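Local coordinates for sulfotransferase (Mycobacterium tuberculosis, PDB 2ZQ5), which probably transfers a sulfo group from the donor PAPS to an acceptor, at residues G41-A46 / P194-W199; G103-H108 / V229-S234; L250-H255 / Y313-H318. All blocks are in the same frame, centred on the assembly; numbering follows the deposited sequence.

Interaction 1 of 3, residues G41-A46 / P194-W199; sequences GVLLDA and PSYADW
CG stands anti to the backbone N in both Tyr196 (chi1 174°) and Trp199, so the two aromatic side chains leave neighbouring turns of helix 194-201 on the side where Val42 and Leu43 lie. Val42 is also rotated so that CG1 is anti to its own N, and its fork then serves both rings. CG2 sits squarely over the five-membered ring of Trp199, 3.9 Å from the centroid and only 6° off the normal, a CH-pi contact. CG1 reaches Trp199 CB at 3.8 Å and also the edge of the Tyr196 ring at CD1, 4.0 Å away. A beta-branched residue suits this wedge because it offers two rigid methyls without a long chain. Leu43, with CG anti to its backbone N, lays CD1 over a Tyr196 face, 3.8 Å from the ring centroid. Small Ala46 lets the backbones come close, its CB 4.0 Å from Tyr196 CB. Tyr196 OH leads out to Leu182 O and Ser184 N, whereas Trp199 NE1 bonds to Glu38 OE2 of the opposing helix 36-50, which should limit the rotation of both rings. The contact is plain helix-helix packing, with local axes 8.3 Å apart and running nearly antiparallel at 153°. Leu43 continues onto Leu65 of helix 55-81, while Leu44 turns to Val13 and Leu16 of helix 13-24, so helix 36-50 lies packed among three other helices.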
loop_
_atom_site.group_PDB
_atom_site.type_symbol
_atom_site.label_atom_id
_atom_site.label_comp_id
_atom_site.label_asym_id
_atom_site.label_seq_id
_atom_site.Cartn_x
_atom_site.Cartn_y
_atom_site.Cartn_z
ATOM N N GLY A 41 -5.598 -18.377 3.975
ATOM C CA GLY A 41 -5.962 -19.641 3.359
ATOM C C GLY A 41 -6.448 -19.466 1.933
ATOM O O GLY A 41 -6.068 -20.222 1.038
ATOM N N VAL A 42 -7.298 -18.469 1.720
ATOM C CA VAL A 42 -7.823 -18.190 0.389
ATOM C C VAL A 42 -6.692 -17.763 -0.544
ATOM O O VAL A 42 -6.630 -18.186 -1.700
ATOM C CB VAL A 42 -8.893 -17.079 0.443
ATOM C CG1 VAL A 42 -9.254 -16.625 -0.963
ATOM C CG2 VAL A 42 -10.132 -17.593 1.161
ATOM N N LEU A 43 -5.787 -16.936 -0.036
ATOM C CA LEU A 43 -4.665 -16.463 -0.829
ATOM C C LEU A 43 -3.733 -17.617 -1.216
ATOM O O LEU A 43 -3.284 -17.698 -2.362
ATOM C CB LEU A 43 -3.899 -15.387 -0.050
ATOM C CG LEU A 43 -2.728 -14.685 -0.742
ATOM C CD1 LEU A 43 -3.179 -14.038 -2.043
ATOM C CD2 LEU A 43 -2.161 -13.637 0.203
ATOM N N LEU A 44 -3.450 -18.507 -0.267
ATOM C CA LEU A 44 -2.584 -19.653 -0.533
ATOM C C LEU A 44 -3.212 -20.584 -1.560
ATOM O O LEU A 44 -2.525 -21.092 -2.447
ATOM C CB LEU A 44 -2.298 -20.431 0.755
ATOM C CG LEU A 44 -1.266 -19.798 1.692
ATOM C CD1 LEU A 44 -1.234 -20.559 3.010
ATOM C CD2 LEU A 44 0.101 -19.810 1.023
ATOM N N ASP A 45 -4.516 -20.816 -1.441
ATOM C CA ASP A 45 -5.198 -21.683 -2.396
ATOM C C ASP A 45 -5.126 -21.067 -3.789
ATOM O O ASP A 45 -5.017 -21.776 -4.789
ATOM C CB ASP A 45 -6.667 -21.891 -2.006
ATOM C CG ASP A 45 -6.838 -22.853 -0.841
ATOM O OD1 ASP A 45 -5.835 -23.449 -0.389
ATOM O OD2 ASP A 45 -7.989 -23.015 -0.381
ATOM N N ALA A 46 -5.182 -19.740 -3.856
ATOM C CA ALA A 46 -5.117 -19.056 -5.139
ATOM C C ALA A 46 -3.721 -19.184 -5.743
ATOM O O ALA A 46 -3.574 -19.527 -6.913
ATOM C CB ALA A 46 -5.485 -17.588 -4.968
ATOM N N PRO A 194 -7.158 -14.683 -9.296
ATOM C CA PRO A 194 -8.554 -14.262 -9.401
ATOM C C PRO A 194 -9.469 -14.751 -8.281
ATOM O O PRO A 194 -10.403 -14.051 -7.900
ATOM C CB PRO A 194 -8.970 -14.782 -10.781
ATOM C CG PRO A 194 -8.085 -15.966 -10.988
ATOM C CD PRO A 194 -6.756 -15.465 -10.479
ATOM N N SER A 195 -9.200 -15.935 -7.739
ATOM C CA SER A 195 -10.039 -16.458 -6.669
ATOM C C SER A 195 -9.892 -15.595 -5.424
ATOM O O SER A 195 -10.858 -15.367 -4.696
ATOM C CB SER A 195 -9.673 -17.910 -6.357
ATOM O OG SER A 195 -9.912 -18.736 -7.487
ATOM N N TYR A 196 -8.682 -15.108 -5.178
ATOM C CA TYR A 196 -8.470 -14.251 -4.019
ATOM C C TYR A 196 -9.048 -12.864 -4.295
ATOM O O TYR A 196 -9.681 -12.268 -3.424
ATOM C CB TYR A 196 -6.980 -14.140 -3.680
ATOM C CG TYR A 196 -6.690 -13.139 -2.580
ATOM C CD1 TYR A 196 -6.866 -13.468 -1.230
ATOM C CD2 TYR A 196 -6.285 -11.841 -2.896
ATOM C CE1 TYR A 196 -6.639 -12.519 -0.220
ATOM C CE2 TYR A 196 -6.062 -10.895 -1.906
ATOM C CZ TYR A 196 -6.240 -11.236 -0.574
ATOM O OH TYR A 196 -6.014 -10.272 0.385
ATOM N N ALA A 197 -8.833 -12.351 -5.504
ATOM C CA ALA A 197 -9.360 -11.039 -5.862
ATOM C C ALA A 197 -10.883 -11.020 -5.689
ATOM O O ALA A 197 -11.445 -10.059 -5.162
ATOM C CB ALA A 197 -8.988 -10.696 -7.309
ATOM N N ASP A 198 -11.533 -12.093 -6.131
ATOM C CA ASP A 198 -12.983 -12.237 -6.039
ATOM C C ASP A 198 -13.427 -12.286 -4.582
ATOM O O ASP A 198 -14.382 -11.617 -4.186
ATOM C CB ASP A 198 -13.419 -13.522 -6.749
ATOM C CG ASP A 198 -14.903 -13.809 -6.588
ATOM O OD1 ASP A 198 -15.719 -13.043 -7.136
ATOM O OD2 ASP A 198 -15.247 -14.800 -5.908
ATOM N N TRP A 199 -12.729 -13.093 -3.789
ATOM C CA TRP A 199 -13.037 -13.226 -2.374
ATOM C C TRP A 199 -12.896 -11.867 -1.690
ATOM O O TRP A 199 -13.777 -11.429 -0.950
ATOM C CB TRP A 199 -12.078 -14.236 -1.731
ATOM C CG TRP A 199 -12.250 -14.391 -0.245
ATOM C CD1 TRP A 199 -13.159 -15.181 0.399
ATOM C CD2 TRP A 199 -11.513 -13.710 0.778
ATOM N NE1 TRP A 199 -13.032 -15.035 1.762
ATOM C CE2 TRP A 199 -12.030 -14.137 2.021
ATOM C CE3 TRP A 199 -10.464 -12.779 0.764
ATOM C CZ2 TRP A 199 -11.533 -13.663 3.242
ATOM C CZ3 TRP A 199 -9.970 -12.307 1.979
ATOM C CH2 TRP A 199 -10.509 -12.751 3.200
#

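Interaction 2 of 3, residues G103-H108 / V229-S234; sequences GTTALH and VLKNPS
Lys231 NZ donates to two adjacent threonine hydroxyls, Thr104 OG1 and Thr105 OG1, each 3.2 Å from it. The same NZ also makes a salt bridge with Glu173, which probably stabilises its positive charge. Thr104 holds OG1 in the crowded position between its N and its carbonyl carbon, whereas Thr105 OG1 is anti to the carbonyl carbon; the two oxygens thereby converge on one ammonium group. Lysine suits the place because its chain is long enough to cross from the strand and flexible enough to bend at chi2 (-95°) and chi3, which lays CD against Thr104 CB at 3.6 Å. Nearer the backbone, Lys231 CB sits over one face of the His108 ring, 3.5 Å from its centroid, a CH-pi contact. At the ring edge, in plane, a water lies 2.8 Å from His108 NE2 and donates to Val229 O at 2.6 Å. Val229 CG1 touches CD2 of the same ring. The loop from strand 94-97 into helix 104-111 has the position and the Gly-Thr-Thr sequence of the phosphosulfate-binding loop of sulfotransferases, which resembles the P-loop, so the threonines held here are consistent with a PAPS-binding site. Gly103, the N-cap residue, takes a positive phi of 98° that glycine tolerates best. Farther out, strand 227-231 is itself fixed by backbone bonds from Leu230 to Ile94 and Val96, and from Val229 to Gln118. Beyond its end, Asn232 ND2 reaches Ser234 OG at 2.8 Å, and that hydroxyl also bonds to Tyr209 OH.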
loop_
_atom_site.group_PDB
_atom_site.type_symbol
_atom_site.label_atom_id
_atom_site.label_comp_id
_atom_site.label_asym_id
_atom_site.label_seq_id
_atom_site.Cartn_x
_atom_site.Cartn_y
_atom_site.Cartn_z
ATOM N N GLY A 103 0.283 9.999 -10.093
ATOM C CA GLY A 103 0.793 11.041 -9.218
ATOM C C GLY A 103 0.613 10.845 -7.723
ATOM O O GLY A 103 0.892 11.760 -6.949
ATOM N N THR A 104 0.167 9.668 -7.301
ATOM C CA THR A 104 -0.032 9.438 -5.870
ATOM C C THR A 104 1.269 9.543 -5.078
ATOM O O THR A 104 1.279 10.065 -3.964
ATOM C CB THR A 104 -0.666 8.059 -5.580
ATOM O OG1 THR A 104 0.201 7.018 -6.045
ATOM C CG2 THR A 104 -2.031 7.946 -6.246
ATOM N N THR A 105 2.367 9.050 -5.643
ATOM C CA THR A 105 3.650 9.111 -4.952
ATOM C C THR A 105 4.114 10.547 -4.759
ATOM O O THR A 105 4.554 10.922 -3.673
ATOM C CB THR A 105 4.735 8.334 -5.716
ATOM O OG1 THR A 105 4.336 6.963 -5.835
ATOM C CG2 THR A 105 6.066 8.404 -4.977
ATOM N N ALA A 106 4.012 11.351 -5.812
ATOM C CA ALA A 106 4.425 12.746 -5.737
ATOM C C ALA A 106 3.600 13.491 -4.690
ATOM O O ALA A 106 4.136 14.271 -3.902
ATOM C CB ALA A 106 4.271 13.412 -7.100
ATOM N N LEU A 107 2.293 13.241 -4.677
ATOM C CA LEU A 107 1.395 13.893 -3.729
ATOM C C LEU A 107 1.690 13.433 -2.305
ATOM O O LEU A 107 1.677 14.226 -1.364
ATOM C CB LEU A 107 -0.059 13.572 -4.074
ATOM C CG LEU A 107 -1.006 14.760 -4.234
ATOM C CD1 LEU A 107 -0.905 15.677 -3.028
ATOM C CD2 LEU A 107 -0.648 15.517 -5.496
ATOM N N HIS A 108 1.952 12.139 -2.164
ATOM C CA HIS A 108 2.259 11.532 -0.874
ATOM C C HIS A 108 3.482 12.210 -0.252
ATOM O O HIS A 108 3.464 12.598 0.920
ATOM C CB HIS A 108 2.529 10.039 -1.080
ATOM C CG HIS A 108 2.676 9.258 0.191
ATOM N ND1 HIS A 108 3.210 7.987 0.215
ATOM C CD2 HIS A 108 2.337 9.547 1.469
ATOM C CE1 HIS A 108 3.192 7.528 1.452
ATOM N NE2 HIS A 108 2.667 8.454 2.234
ATOM N N VAL A 229 -0.600 11.259 7.179
ATOM C CA VAL A 229 -0.768 11.326 5.735
ATOM C C VAL A 229 -0.489 9.909 5.249
ATOM O O VAL A 229 0.584 9.356 5.503
ATOM C CB VAL A 229 0.237 12.292 5.077
ATOM C CG1 VAL A 229 0.045 12.277 3.566
ATOM C CG2 VAL A 229 0.044 13.703 5.623
ATOM N N LEU A 230 -1.467 9.324 4.563
ATOM C CA LEU A 230 -1.359 7.961 4.053
ATOM C C LEU A 230 -1.570 7.914 2.551
ATOM O O LEU A 230 -2.163 8.822 1.973
ATOM C CB LEU A 230 -2.428 7.064 4.695
ATOM C CG LEU A 230 -2.558 6.893 6.213
ATOM C CD1 LEU A 230 -1.199 6.530 6.795
ATOM C CD2 LEU A 230 -3.093 8.171 6.863
ATOM N N LYS A 231 -1.076 6.854 1.921
ATOM C CA LYS A 231 -1.284 6.663 0.489
ATOM C C LYS A 231 -1.297 5.171 0.187
ATOM O O LYS A 231 -0.423 4.431 0.642
ATOM C CB LYS A 231 -0.196 7.356 -0.337
ATOM C CG LYS A 231 -0.505 7.388 -1.839
ATOM C CD LYS A 231 0.128 6.235 -2.611
ATOM C CE LYS A 231 1.599 6.511 -2.887
ATOM N NZ LYS A 231 2.155 5.614 -3.943
ATOM N N ASN A 232 -2.289 4.728 -0.578
ATOM C CA ASN A 232 -2.385 3.316 -0.928
ATOM C C ASN A 232 -3.534 3.048 -1.887
ATOM O O ASN A 232 -4.580 3.687 -1.807
ATOM C CB ASN A 232 -2.604 2.478 0.333
ATOM C CG ASN A 232 -2.248 1.023 0.131
ATOM O OD1 ASN A 232 -1.148 0.701 -0.322
ATOM N ND2 ASN A 232 -3.171 0.129 0.480
ATOM N N PRO A 233 -3.350 2.097 -2.818
ATOM C CA PRO A 233 -4.421 1.780 -3.765
ATOM C C PRO A 233 -5.673 1.177 -3.104
ATOM O O PRO A 233 -6.772 1.309 -3.632
ATOM C CB PRO A 233 -3.754 0.786 -4.714
ATOM C CG PRO A 233 -2.334 1.249 -4.738
ATOM C CD PRO A 233 -2.064 1.533 -3.273
ATOM N N SER A 234 -5.516 0.523 -1.953
ATOM C CA SER A 234 -6.661 -0.112 -1.293
ATOM C C SER A 234 -7.781 0.850 -0.918
ATOM O O SER A 234 -8.946 0.462 -0.845
ATOM C CB SER A 234 -6.217 -0.855 -0.028
ATOM O OG SER A 234 -5.874 0.058 1.002
HETATM O O HOH W 1 2.216 7.429 4.851
#

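Interaction 3 of 3, residues L250-H255 / Y313-H318; sequences LVVQTH and YDVDYH
The His255 ring offers its edge to Asp314: NE2 donates to OD1 over 2.7 Å, with the oxygen close to the ring plane. The carboxylate is turned 53° from the ring, and the N-H meets OD1 from above the carboxylate plane, 39° out of it. Val315 CG2 lies at the edge of the Tyr313 ring, in its plane, and His334 makes an edge-to-face contact with that ring. These side chains belong to two neighbouring parallel strands of the sulfotransferase alpha/beta sheet, 250-255 and the outermost strand 312-316. Between them, backbone bonds alternate: Tyr313 N to Val251 O, Gln253 N to Tyr313 O, Val315 N to Gln253 O (2.8 Å) and His255 N to Val315 O. On the face of Val252 and Val315, valine branches suit a buried strand, CG1 of Val252 meeting CG2 of Val315 at 3.6 Å, and Val315 then packs on helix 324-334. The face of Gln253 and Asp314 is more polar; there Arg304 forms a salt bridge with Asp314 OD2 and would favour a charged carboxylate. Where the strand gives way to helix 317-322, Tyr317 N continues the pairing with a 2.9 Å bond to His255 O.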
loop_
_atom_site.group_PDB
_atom_site.type_symbol
_atom_site.label_atom_id
_atom_site.label_comp_id
_atom_site.label_asym_id
_atom_site.label_seq_id
_atom_site.Cartn_x
_atom_site.Cartn_y
_atom_site.Cartn_z
ATOM N N LEU A 250 -9.772 13.016 5.357
ATOM C CA LEU A 250 -9.696 13.920 4.216
ATOM C C LEU A 250 -9.101 13.043 3.121
ATOM O O LEU A 250 -7.953 12.609 3.217
ATOM C CB LEU A 250 -8.775 15.100 4.534
ATOM C CG LEU A 250 -9.162 15.883 5.791
ATOM C CD1 LEU A 250 -8.146 16.984 6.037
ATOM C CD2 LEU A 250 -10.562 16.466 5.627
ATOM N N VAL A 251 -9.888 12.777 2.086
ATOM C CA VAL A 251 -9.458 11.895 1.009
ATOM C C VAL A 251 -9.174 12.621 -0.299
ATOM O O VAL A 251 -10.007 13.385 -0.787
ATOM C CB VAL A 251 -10.531 10.818 0.760
ATOM C CG1 VAL A 251 -10.037 9.814 -0.264
ATOM C CG2 VAL A 251 -10.880 10.122 2.068
ATOM N N VAL A 252 -7.994 12.367 -0.859
ATOM C CA VAL A 252 -7.575 12.969 -2.120
ATOM C C VAL A 252 -7.362 11.869 -3.152
ATOM O O VAL A 252 -6.575 10.949 -2.931
ATOM C CB VAL A 252 -6.241 13.742 -1.973
ATOM C CG1 VAL A 252 -5.854 14.369 -3.304
ATOM C CG2 VAL A 252 -6.369 14.805 -0.898
ATOM N N GLN A 253 -8.067 11.968 -4.274
ATOM C CA GLN A 253 -7.940 10.986 -5.343
ATOM C C GLN A 253 -7.285 11.609 -6.568
ATOM O O GLN A 253 -7.686 12.684 -7.020
ATOM C CB GLN A 253 -9.310 10.432 -5.739
ATOM C CG GLN A 253 -9.242 9.436 -6.894
ATOM C CD GLN A 253 -10.602 8.925 -7.306
ATOM O OE1 GLN A 253 -11.594 9.649 -7.242
ATOM N NE2 GLN A 253 -10.655 7.673 -7.750
ATOM N N THR A 254 -6.277 10.930 -7.101
ATOM C CA THR A 254 -5.591 11.411 -8.290
ATOM C C THR A 254 -6.289 10.832 -9.513
ATOM O O THR A 254 -6.878 9.751 -9.453
ATOM C CB THR A 254 -4.112 10.990 -8.296
ATOM O OG1 THR A 254 -4.017 9.573 -8.110
ATOM C CG2 THR A 254 -3.354 11.704 -7.190
ATOM N N HIS A 255 -6.221 11.554 -10.625
ATOM C CA HIS A 255 -6.869 11.124 -11.855
ATOM C C HIS A 255 -5.983 11.297 -13.075
ATOM O O HIS A 255 -5.216 12.254 -13.175
ATOM C CB HIS A 255 -8.148 11.932 -12.083
ATOM C CG HIS A 255 -9.194 11.723 -11.036
ATOM N ND1 HIS A 255 -10.064 10.655 -11.058
ATOM C CD2 HIS A 255 -9.506 12.442 -9.932
ATOM C CE1 HIS A 255 -10.870 10.726 -10.013
ATOM N NE2 HIS A 255 -10.552 11.800 -9.314
ATOM N N TYR A 313 -11.308 15.453 -2.388
ATOM C CA TYR A 313 -10.682 16.354 -3.347
ATOM C C TYR A 313 -10.142 15.527 -4.505
ATOM O O TYR A 313 -9.526 14.482 -4.290
ATOM C CB TYR A 313 -9.528 17.124 -2.695
ATOM C CG TYR A 313 -8.975 18.246 -3.552
ATOM C CD1 TYR A 313 -9.435 19.553 -3.404
ATOM C CD2 TYR A 313 -8.011 17.995 -4.526
ATOM C CE1 TYR A 313 -8.946 20.582 -4.206
ATOM C CE2 TYR A 313 -7.517 19.016 -5.336
ATOM C CZ TYR A 313 -7.988 20.304 -5.169
ATOM O OH TYR A 313 -7.496 21.314 -5.967
ATOM N N ASP A 314 -10.386 15.990 -5.727
ATOM C CA ASP A 314 -9.910 15.305 -6.924
ATOM C C ASP A 314 -8.772 16.090 -7.548
ATOM O O ASP A 314 -8.901 17.290 -7.800
ATOM C CB ASP A 314 -11.039 15.162 -7.943
ATOM C CG ASP A 314 -12.156 14.275 -7.451
ATOM O OD1 ASP A 314 -11.925 13.055 -7.297
ATOM O OD2 ASP A 314 -13.264 14.796 -7.211
ATOM N N VAL A 315 -7.658 15.410 -7.797
ATOM C CA VAL A 315 -6.490 16.038 -8.397
ATOM C C VAL A 315 -6.221 15.445 -9.771
ATOM O O VAL A 315 -6.179 14.227 -9.928
ATOM C CB VAL A 315 -5.225 15.822 -7.536
ATOM C CG1 VAL A 315 -4.002 16.368 -8.261
ATOM C CG2 VAL A 315 -5.387 16.496 -6.189
ATOM N N ASP A 316 -6.044 16.305 -10.769
ATOM C CA ASP A 316 -5.749 15.837 -12.116
ATOM C C ASP A 316 -4.239 15.797 -12.290
ATOM O O ASP A 316 -3.539 16.740 -11.918
ATOM C CB ASP A 316 -6.368 16.763 -13.164
ATOM C CG ASP A 316 -7.872 16.614 -13.255
ATOM O OD1 ASP A 316 -8.345 15.482 -13.498
ATOM O OD2 ASP A 316 -8.582 17.628 -13.088
ATOM N N TYR A 317 -3.739 14.698 -12.844
ATOM C CA TYR A 317 -2.308 14.533 -13.058
ATOM C C TYR A 317 -1.710 15.729 -13.793
ATOM O O TYR A 317 -0.633 16.202 -13.435
ATOM C CB TYR A 317 -2.034 13.257 -13.860
ATOM C CG TYR A 317 -0.565 12.911 -13.974
ATOM C CD1 TYR A 317 0.156 12.478 -12.862
ATOM C CD2 TYR A 317 0.105 13.020 -15.191
ATOM C CE1 TYR A 317 1.510 12.160 -12.958
ATOM C CE2 TYR A 317 1.459 12.705 -15.299
ATOM C CZ TYR A 317 2.154 12.276 -14.180
ATOM O OH TYR A 317 3.489 11.956 -14.285
ATOM N N HIS A 318 -2.412 16.217 -14.813
ATOM C CA HIS A 318 -1.922 17.347 -15.592
ATOM C C HIS A 318 -1.899 18.662 -14.817
ATOM O O HIS A 318 -1.027 19.501 -15.046
ATOM C CB HIS A 318 -2.735 17.506 -16.885
ATOM C CG HIS A 318 -4.202 17.714 -16.666
ATOM N ND1 HIS A 318 -4.710 18.809 -16.002
ATOM C CD2 HIS A 318 -5.272 16.978 -17.051
ATOM C CE1 HIS A 318 -6.029 18.741 -15.989
ATOM N NE2 HIS A 318 -6.396 17.639 -16.618
#

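Interactions 2 and 3 share the five-stranded parallel sheet, their centres 10 Å apart: strands 227-231 and 250-255 flank strand 94-97 on its two sides, and 312-316 lies at the sheet edge. They touch where Thr104 CG2 packs 3.2 Å from Thr254 OG1, a hydroxyl that also bonds to Thr102, so the probable phosphosulfate-binding loop of interaction 2 packs against the end of strand 250-255 in interaction 3. Interaction 1 belongs to the surrounding helices, about 26 Å centre to centre from interaction 2 and 31 Å from interaction 3. Along the chain the segments of interactions 1 and 2 alternate, tying the N-terminal helices into the sulfotransferase core, while interaction 3 follows after both have closed.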